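Local coordinates for acyl carrier protein (Leishmania major, PDB 5ZWT), which probably carries growing acyl chains in fatty acid biosynthesis, on a phosphopantetheine arm that the apo form studied here lacks, at residues 7-18 against 45-54. The protein carries 1 engineered substitution. Residues are numbered along the deposited sequence; the frame is centred on the assembly and turned at random.
Sequences VLTRVLEVVKNF and EVVFAIEQEF
R10 and E53 form a salt bridge near the C-terminal end of helix 40-53, a worked example of how one guanidinium can serve several acceptors. R10 NE donates to E53 OE1 at 2.7 Å, almost within the guanidinium plane (N-H...O 157°), and meets the oxygen's anti lone pair; the carboxylate plane stands steeply to the guanidinium. R10 NH2 adds two weak bonds, to E53 O at 2.9 Å and to E53 OE1. The bend in R10 at chi3 turns the head group so that F54 CE1 sits over the centre of one guanidinium face, R10 CZ to F54 CE1 3.5 Å, with the planes 25° apart. R10 NH1 bonds to K83 O and forms a salt bridge with D6 of the second subunit, whose G1 N, probably tag-derived, also reaches E53 OE1.

Beyond this polar end, the helices of the acyl carrier bundle meet through aliphatic groups; the axes of segments 7-16 and 45-53 approach to 9.7 Å, their directions 136° apart. V14 sets its two methyls on successive turns of 45-53, CG1 on A49 CB and CG2 on E53 CB, both at 3.6 Å, while V11 CG2 touches F54 CE2. At the far end V46 CG2 makes a CH-pi contact over the F18 face, 3.7 Å from the centroid. E53 OE1 thus gathers donors from both subunits, which probably stabilises the carboxylate's anionic form, and the charges of the contact are shared with the second subunit of the crystallised assembly.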
loop_
_atom_site.group_PDB
_atom_site.type_symbol
_atom_site.label_atom_id
_atom_site.label_comp_id
_atom_site.label_asym_id
_atom_site.label_seq_id
_atom_site.Cartn_x
_atom_site.Cartn_y
_atom_site.Cartn_z
ATOM N N VAL A 7 -1.550 -1.198 -4.201
ATOM C CA VAL A 7 -1.880 -2.492 -4.790
ATOM C C VAL A 7 -1.213 -2.629 -6.146
ATOM O O VAL A 7 -0.614 -3.665 -6.469
ATOM C CB VAL A 7 -3.403 -2.652 -4.909
ATOM C CG1 VAL A 7 -3.749 -3.923 -5.697
ATOM C CG2 VAL A 7 -4.038 -2.678 -3.530
ATOM N N LEU A 8 -1.306 -1.572 -6.957
ATOM C CA LEU A 8 -0.742 -1.615 -8.303
ATOM C C LEU A 8 0.751 -1.891 -8.256
ATOM O O LEU A 8 1.256 -2.716 -9.017
ATOM C CB LEU A 8 -1.010 -0.280 -9.007
ATOM C CG LEU A 8 -0.314 -0.046 -10.350
ATOM C CD1 LEU A 8 -0.615 -1.152 -11.369
ATOM C CD2 LEU A 8 -0.665 1.342 -10.910
ATOM N N THR A 9 1.461 -1.224 -7.343
ATOM C CA THR A 9 2.905 -1.409 -7.206
ATOM C C THR A 9 3.243 -2.863 -6.921
ATOM O O THR A 9 4.217 -3.421 -7.464
ATOM C CB THR A 9 3.431 -0.516 -6.078
ATOM O OG1 THR A 9 3.176 0.869 -6.375
ATOM C CG2 THR A 9 4.920 -0.729 -5.864
ATOM N N ARG A 10 2.452 -3.503 -6.068
ATOM C CA ARG A 10 2.784 -4.882 -5.766
ATOM C C ARG A 10 2.326 -5.818 -6.880
ATOM O O ARG A 10 3.010 -6.802 -7.157
ATOM C CB ARG A 10 2.201 -5.265 -4.408
ATOM C CG ARG A 10 2.855 -4.482 -3.249
ATOM C CD ARG A 10 2.033 -4.582 -1.980
ATOM N NE ARG A 10 1.771 -5.962 -1.596
ATOM C CZ ARG A 10 0.934 -6.304 -0.617
ATOM N NH1 ARG A 10 0.297 -5.360 0.063
ATOM N NH2 ARG A 10 0.731 -7.583 -0.316
ATOM N N VAL A 11 1.225 -5.507 -7.571
ATOM C CA VAL A 11 0.857 -6.362 -8.703
ATOM C C VAL A 11 1.902 -6.269 -9.804
ATOM O O VAL A 11 2.267 -7.286 -10.418
ATOM C CB VAL A 11 -0.547 -6.020 -9.236
ATOM C CG1 VAL A 11 -0.817 -6.802 -10.542
ATOM C CG2 VAL A 11 -1.586 -6.379 -8.198
ATOM N N LEU A 12 2.437 -5.066 -10.044
ATOM C CA LEU A 12 3.414 -4.898 -11.121
ATOM C C LEU A 12 4.632 -5.757 -10.864
ATOM O O LEU A 12 5.170 -6.366 -11.795
ATOM C CB LEU A 12 3.831 -3.428 -11.275
ATOM C CG LEU A 12 2.826 -2.444 -11.897
ATOM C CD1 LEU A 12 3.323 -1.026 -11.735
ATOM C CD2 LEU A 12 2.590 -2.759 -13.364
ATOM N N GLU A 13 5.053 -5.866 -9.600
ATOM C CA GLU A 13 6.268 -6.624 -9.322
ATOM C C GLU A 13 6.009 -8.119 -9.380
ATOM O O GLU A 13 6.875 -8.884 -9.844
ATOM C CB GLU A 13 6.834 -6.235 -7.953
ATOM C CG GLU A 13 8.360 -6.096 -7.917
ATOM C CD GLU A 13 8.860 -4.989 -8.835
ATOM O OE1 GLU A 13 8.266 -3.891 -8.828
ATOM O OE2 GLU A 13 9.833 -5.225 -9.583
ATOM N N VAL A 14 4.806 -8.553 -8.998
ATOM C CA VAL A 14 4.449 -9.955 -9.184
ATOM C C VAL A 14 4.513 -10.318 -10.663
ATOM O O VAL A 14 5.089 -11.344 -11.043
ATOM C CB VAL A 14 3.054 -10.252 -8.598
ATOM C CG1 VAL A 14 2.604 -11.660 -8.998
ATOM C CG2 VAL A 14 3.107 -10.118 -7.080
ATOM N N VAL A 15 3.939 -9.472 -11.525
ATOM C CA VAL A 15 3.840 -9.826 -12.940
ATOM C C VAL A 15 5.202 -9.744 -13.605
ATOM O O VAL A 15 5.583 -10.632 -14.376
ATOM C CB VAL A 15 2.834 -8.908 -13.666
ATOM C CG1 VAL A 15 2.925 -9.140 -15.180
ATOM C CG2 VAL A 15 1.416 -9.165 -13.191
ATOM N N LYS A 16 5.967 -8.702 -13.284
ATOM C CA LYS A 16 7.286 -8.516 -13.886
ATOM C C LYS A 16 8.218 -9.665 -13.528
ATOM O O LYS A 16 9.090 -10.047 -14.320
ATOM C CB LYS A 16 7.875 -7.189 -13.416
ATOM C CG LYS A 16 7.389 -5.957 -14.189
ATOM C CD LYS A 16 7.692 -4.682 -13.393
ATOM C CE LYS A 16 7.166 -3.440 -14.144
ATOM N NZ LYS A 16 7.494 -2.138 -13.496
ATOM N N ASN A 17 8.088 -10.190 -12.316
ATOM C CA ASN A 17 8.983 -11.240 -11.844
ATOM C C ASN A 17 8.551 -12.629 -12.268
ATOM O O ASN A 17 9.263 -13.597 -11.971
ATOM C CB ASN A 17 9.117 -11.164 -10.324
ATOM C CG ASN A 17 10.081 -10.075 -9.899
ATOM O OD1 ASN A 17 9.772 -8.887 -9.976
ATOM N ND2 ASN A 17 11.270 -10.476 -9.489
ATOM N N PHE A 18 7.402 -12.760 -12.928
ATOM C CA PHE A 18 6.977 -14.059 -13.425
ATOM C C PHE A 18 7.832 -14.514 -14.602
ATOM O O PHE A 18 8.122 -13.732 -15.520
ATOM C CB PHE A 18 5.503 -14.034 -13.829
ATOM C CG PHE A 18 4.969 -15.380 -14.185
ATOM C CD1 PHE A 18 4.762 -16.331 -13.205
ATOM C CD2 PHE A 18 4.645 -15.690 -15.494
ATOM C CE1 PHE A 18 4.269 -17.586 -13.521
ATOM C CE2 PHE A 18 4.143 -16.942 -15.819
ATOM C CZ PHE A 18 3.955 -17.892 -14.830
ATOM N N GLU A 45 -1.123 -19.238 -13.210
ATOM C CA GLU A 45 -0.003 -19.164 -12.284
ATOM C C GLU A 45 0.263 -17.728 -11.873
ATOM O O GLU A 45 0.695 -17.477 -10.744
ATOM C CB GLU A 45 1.251 -19.786 -12.888
ATOM C CG GLU A 45 1.006 -21.063 -13.652
ATOM C CD GLU A 45 2.292 -21.731 -14.081
ATOM O OE1 GLU A 45 2.528 -22.902 -13.696
ATOM O OE2 GLU A 45 3.071 -21.074 -14.806
ATOM N N VAL A 46 -0.012 -16.769 -12.753
ATOM C CA VAL A 46 0.117 -15.364 -12.372
ATOM C C VAL A 46 -0.945 -14.998 -11.338
ATOM O O VAL A 46 -0.659 -14.322 -10.341
ATOM C CB VAL A 46 0.037 -14.479 -13.633
ATOM C CG1 VAL A 46 -0.180 -13.054 -13.283
ATOM C CG2 VAL A 46 1.332 -14.643 -14.444
ATOM N N VAL A 47 -2.191 -15.429 -11.571
ATOM C CA VAL A 47 -3.264 -15.226 -10.595
ATOM C C VAL A 47 -2.895 -15.858 -9.249
ATOM O O VAL A 47 -3.118 -15.269 -8.182
ATOM C CB VAL A 47 -4.585 -15.792 -11.155
ATOM C CG1 VAL A 47 -5.638 -15.901 -10.065
ATOM C CG2 VAL A 47 -5.094 -14.927 -12.298
ATOM N N PHE A 48 -2.302 -17.057 -9.272
ATOM C CA PHE A 48 -1.914 -17.690 -8.011
ATOM C C PHE A 48 -0.839 -16.874 -7.296
ATOM O O PHE A 48 -0.903 -16.690 -6.074
ATOM C CB PHE A 48 -1.442 -19.127 -8.261
ATOM C CG PHE A 48 -0.874 -19.827 -7.025
ATOM C CD1 PHE A 48 -1.714 -20.337 -6.046
ATOM C CD2 PHE A 48 0.487 -19.995 -6.873
ATOM C CE1 PHE A 48 -1.193 -20.998 -4.916
ATOM C CE2 PHE A 48 1.022 -20.637 -5.739
ATOM C CZ PHE A 48 0.182 -21.140 -4.771
ATOM N N ALA A 49 0.142 -16.344 -8.041
ATOM C CA ALA A 49 1.164 -15.509 -7.414
ATOM C C ALA A 49 0.571 -14.230 -6.836
ATOM O O ALA A 49 1.068 -13.706 -5.820
ATOM C CB ALA A 49 2.270 -15.185 -8.412
ATOM N N ILE A 50 -0.469 -13.693 -7.479
ATOM C CA ILE A 50 -1.199 -12.558 -6.912
ATOM C C ILE A 50 -1.928 -12.976 -5.638
ATOM O O ILE A 50 -1.975 -12.219 -4.656
ATOM C CB ILE A 50 -2.164 -11.973 -7.966
ATOM C CG1 ILE A 50 -1.374 -11.308 -9.093
ATOM C CG2 ILE A 50 -3.152 -10.983 -7.346
ATOM C CD1 ILE A 50 -2.245 -10.862 -10.282
ATOM N N GLU A 51 -2.474 -14.200 -5.611
ATOM C CA GLU A 51 -3.136 -14.671 -4.396
ATOM C C GLU A 51 -2.152 -14.757 -3.244
ATOM O O GLU A 51 -2.500 -14.447 -2.100
ATOM C CB GLU A 51 -3.795 -16.040 -4.599
ATOM C CG GLU A 51 -5.024 -16.086 -5.517
ATOM C CD GLU A 51 -5.652 -17.471 -5.521
ATOM O OE1 GLU A 51 -6.870 -17.585 -5.245
ATOM O OE2 GLU A 51 -4.903 -18.453 -5.728
ATOM N N GLN A 52 -0.917 -15.184 -3.532
ATOM C CA GLN A 52 0.088 -15.332 -2.488
ATOM C C GLN A 52 0.690 -13.994 -2.094
ATOM O O GLN A 52 1.104 -13.818 -0.941
ATOM C CB GLN A 52 1.191 -16.291 -2.943
ATOM C CG GLN A 52 0.766 -17.750 -3.037
ATOM C CD GLN A 52 0.255 -18.302 -1.702
ATOM O OE1 GLN A 52 -0.928 -18.645 -1.562
ATOM N NE2 GLN A 52 1.147 -18.383 -0.712
ATOM N N GLU A 53 0.767 -13.045 -3.028
ATOM C CA GLU A 53 1.300 -11.742 -2.668
ATOM C C GLU A 53 0.374 -11.032 -1.691
ATOM O O GLU A 53 0.833 -10.420 -0.721
ATOM C CB GLU A 53 1.515 -10.893 -3.928
ATOM C CG GLU A 53 1.783 -9.415 -3.648
ATOM C CD GLU A 53 3.103 -9.181 -2.904
ATOM O OE1 GLU A 53 3.246 -8.105 -2.293
ATOM O OE2 GLU A 53 3.997 -10.059 -2.914
ATOM N N PHE A 54 -0.933 -11.159 -1.886
ATOM C CA PHE A 54 -1.896 -10.450 -1.058
ATOM C C PHE A 54 -2.588 -11.362 -0.053
ATOM O O PHE A 54 -3.523 -10.917 0.617
ATOM C CB PHE A 54 -2.932 -9.741 -1.939
ATOM C CG PHE A 54 -2.354 -8.616 -2.770
ATOM C CD1 PHE A 54 -2.226 -7.330 -2.243
ATOM C CD2 PHE A 54 -1.915 -8.855 -4.062
ATOM C CE1 PHE A 54 -1.679 -6.303 -3.006
ATOM C CE2 PHE A 54 -1.367 -7.833 -4.830
ATOM C CZ PHE A 54 -1.257 -6.555 -4.302
#